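Kappa-carrageenase (Pseudoalteromonas carrageenovora, PDB 1DYP) hydrolyses internal beta-1,4 linkages between D-galactose 4-sulfate and 3,6-anhydro-D-galactose in kappa-carrageenan, here represented by its family 16 glycoside hydrolase catalytic domain. Local coordinates at residues Trp206-Gly210 with Glu211-Glu215. The protein carries 1 engineered substitution. Residues are numbered along the deposited sequence; the frame is centred on the assembly and turned at random.
With CD (cadmium ion), chain B.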
loop_
_atom_site.group_PDB
_atom_site.type_symbol
_atom_site.label_atom_id
_atom_site.label_comp_id
_atom_site.label_asym_id
_atom_site.label_seq_id
_atom_site.Cartn_x
_atom_site.Cartn_y
_atom_site.Cartn_z
ATOM N N TRP A 206 -6.915 -8.079 -9.690
ATOM C CA TRP A 206 -6.135 -6.856 -9.866
ATOM C C TRP A 206 -6.103 -6.383 -11.313
ATOM O O TRP A 206 -6.066 -7.191 -12.242
ATOM C CB TRP A 206 -4.698 -7.076 -9.399
ATOM C CG TRP A 206 -4.497 -7.217 -7.915
ATOM C CD1 TRP A 206 -3.985 -6.273 -7.073
ATOM C CD2 TRP A 206 -4.674 -8.404 -7.124
ATOM N NE1 TRP A 206 -3.814 -6.798 -5.815
ATOM C CE2 TRP A 206 -4.228 -8.104 -5.816
ATOM C CE3 TRP A 206 -5.158 -9.693 -7.393
ATOM C CZ2 TRP A 206 -4.247 -9.046 -4.778
ATOM C CZ3 TRP A 206 -5.176 -10.635 -6.353
ATOM C CH2 TRP A 206 -4.721 -10.302 -5.066
ATOM N N TYR A 207 -6.083 -5.065 -11.487
ATOM C CA TYR A 207 -6.067 -4.458 -12.813
ATOM C C TYR A 207 -5.019 -3.364 -12.949
ATOM O O TYR A 207 -4.714 -2.658 -11.993
ATOM C CB TYR A 207 -7.421 -3.818 -13.132
ATOM C CG TYR A 207 -8.614 -4.737 -13.045
ATOM C CD1 TYR A 207 -9.137 -5.121 -11.812
ATOM C CD2 TYR A 207 -9.230 -5.211 -14.201
ATOM C CE1 TYR A 207 -10.251 -5.958 -11.733
ATOM C CE2 TYR A 207 -10.346 -6.050 -14.134
ATOM C CZ TYR A 207 -10.848 -6.417 -12.898
ATOM O OH TYR A 207 -11.952 -7.235 -12.827
ATOM N N VAL A 208 -4.480 -3.231 -14.155
ATOM C CA VAL A 208 -3.519 -2.181 -14.474
ATOM C C VAL A 208 -3.935 -1.681 -15.852
ATOM O O VAL A 208 -3.901 -2.427 -16.829
ATOM C CB VAL A 208 -2.069 -2.694 -14.525
ATOM C CG1 VAL A 208 -1.141 -1.570 -14.982
ATOM C CG2 VAL A 208 -1.637 -3.175 -13.148
ATOM N N ASP A 209 -4.344 -0.420 -15.920
ATOM C CA ASP A 209 -4.800 0.169 -17.173
ATOM C C ASP A 209 -5.846 -0.717 -17.857
ATOM O O ASP A 209 -5.816 -0.917 -19.074
ATOM C CB ASP A 209 -3.620 0.435 -18.117
ATOM C CG ASP A 209 -2.822 1.674 -17.726
ATOM O OD1 ASP A 209 -3.304 2.462 -16.888
ATOM O OD2 ASP A 209 -1.716 1.874 -18.271
ATOM N N GLY A 210 -6.763 -1.254 -17.055
ATOM C CA GLY A 210 -7.837 -2.079 -17.584
ATOM C C GLY A 210 -7.566 -3.559 -17.759
ATOM O O GLY A 210 -8.504 -4.345 -17.890
ATOM N N GLU A 211 -6.296 -3.947 -17.766
ATOM C CA GLU A 211 -5.922 -5.348 -17.938
ATOM C C GLU A 211 -5.853 -6.088 -16.611
ATOM O O GLU A 211 -5.392 -5.537 -15.616
ATOM C CB GLU A 211 -4.566 -5.436 -18.638
ATOM C CG GLU A 211 -4.575 -4.867 -20.042
ATOM C CD GLU A 211 -5.456 -5.676 -20.969
ATOM O OE1 GLU A 211 -5.113 -6.844 -21.232
ATOM O OE2 GLU A 211 -6.495 -5.149 -21.420
ATOM N N ILE A 212 -6.316 -7.334 -16.593
ATOM C CA ILE A 212 -6.263 -8.130 -15.372
ATOM C C ILE A 212 -4.835 -8.642 -15.217
ATOM O O ILE A 212 -4.313 -9.329 -16.099
ATOM C CB ILE A 212 -7.241 -9.327 -15.429
ATOM C CG1 ILE A 212 -8.684 -8.817 -15.461
ATOM C CG2 ILE A 212 -7.019 -10.241 -14.221
ATOM C CD1 ILE A 212 -9.734 -9.913 -15.558
ATOM N N VAL A 213 -4.199 -8.296 -14.102
ATOM C CA VAL A 213 -2.819 -8.701 -13.859
ATOM C C VAL A 213 -2.679 -9.634 -12.669
ATOM O O VAL A 213 -1.581 -10.075 -12.337
ATOM C CB VAL A 213 -1.914 -7.471 -13.625
ATOM C CG1 VAL A 213 -2.064 -6.496 -14.778
ATOM C CG2 VAL A 213 -2.269 -6.795 -12.311
ATOM N N GLY A 214 -3.796 -9.925 -12.020
ATOM C CA GLY A 214 -3.743 -10.816 -10.884
ATOM C C GLY A 214 -5.111 -11.274 -10.436
ATOM O O GLY A 214 -6.112 -10.593 -10.650
ATOM N N GLU A 215 -5.153 -12.464 -9.854
ATOM C CA GLU A 215 -6.391 -13.013 -9.314
ATOM C C GLU A 215 -6.031 -14.069 -8.291
ATOM O O GLU A 215 -5.166 -14.914 -8.531
ATOM C CB GLU A 215 -7.289 -13.654 -10.382
ATOM C CG GLU A 215 -8.599 -14.170 -9.749
ATOM C CD GLU A 215 -9.497 -14.954 -10.691
ATOM O OE1 GLU A 215 -8.984 -15.586 -11.629
ATOM O OE2 GLU A 215 -10.726 -14.955 -10.468
HETATM CD CD CD B . -11.038 -16.848 -11.832
HETATM O O HOH W 1 -11.706 -15.408 -13.571
#
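Val208 and Glu211 close a tight beta hairpin with two backbone hydrogen bonds: Val208 N gives to Glu211 O at 2.9 Å, and Glu211 N returns to Val208 O at 3.0 Å. Asp209 and Gly210 form the corners of this type I' turn. Further down, a classic beta bulge sets both Val213 and Gly214 opposite Trp206, whose O accepts from Val213 N (2.9 Å) while its N donates to Gly214 O (2.8 Å).

Apolar packing fills in around these bonds. Val213 CG1 meets Val208 CG2 at 3.7 Å, the two side chains crossing roughly at right angles, and Val213 CG2 lies against Trp206 CB. The indole turns an edge to Gly214, Trp206 CE3 being 3.4 Å from Gly214 C. On the face away from Trp206, Val208 and Glu211, Tyr207 CE2 meets Ile212 CG1 at 3.5 Å; both residues hold CG or CG1 anti to the carbonyl carbon (Tyr207 chi1 -56°), which runs them side by side. An alanine in place of Tyr207 would strip the ring from Ile212 CG1 and would probably leave that branch freer to turn.

Glu215 grips a cadmium ion through both carboxylate oxygens. In the family 16 beta-sandwich (jelly-roll) fold, strand 193-199 flanks this antiparallel hairpin, its His193 ND1 and Thr194 N hydrogen-bonding Asp209 OD2 and OD1, while Trp206 NE1 donates to Asp139 O on strand 133-139, which carries the nucleophile Glu137.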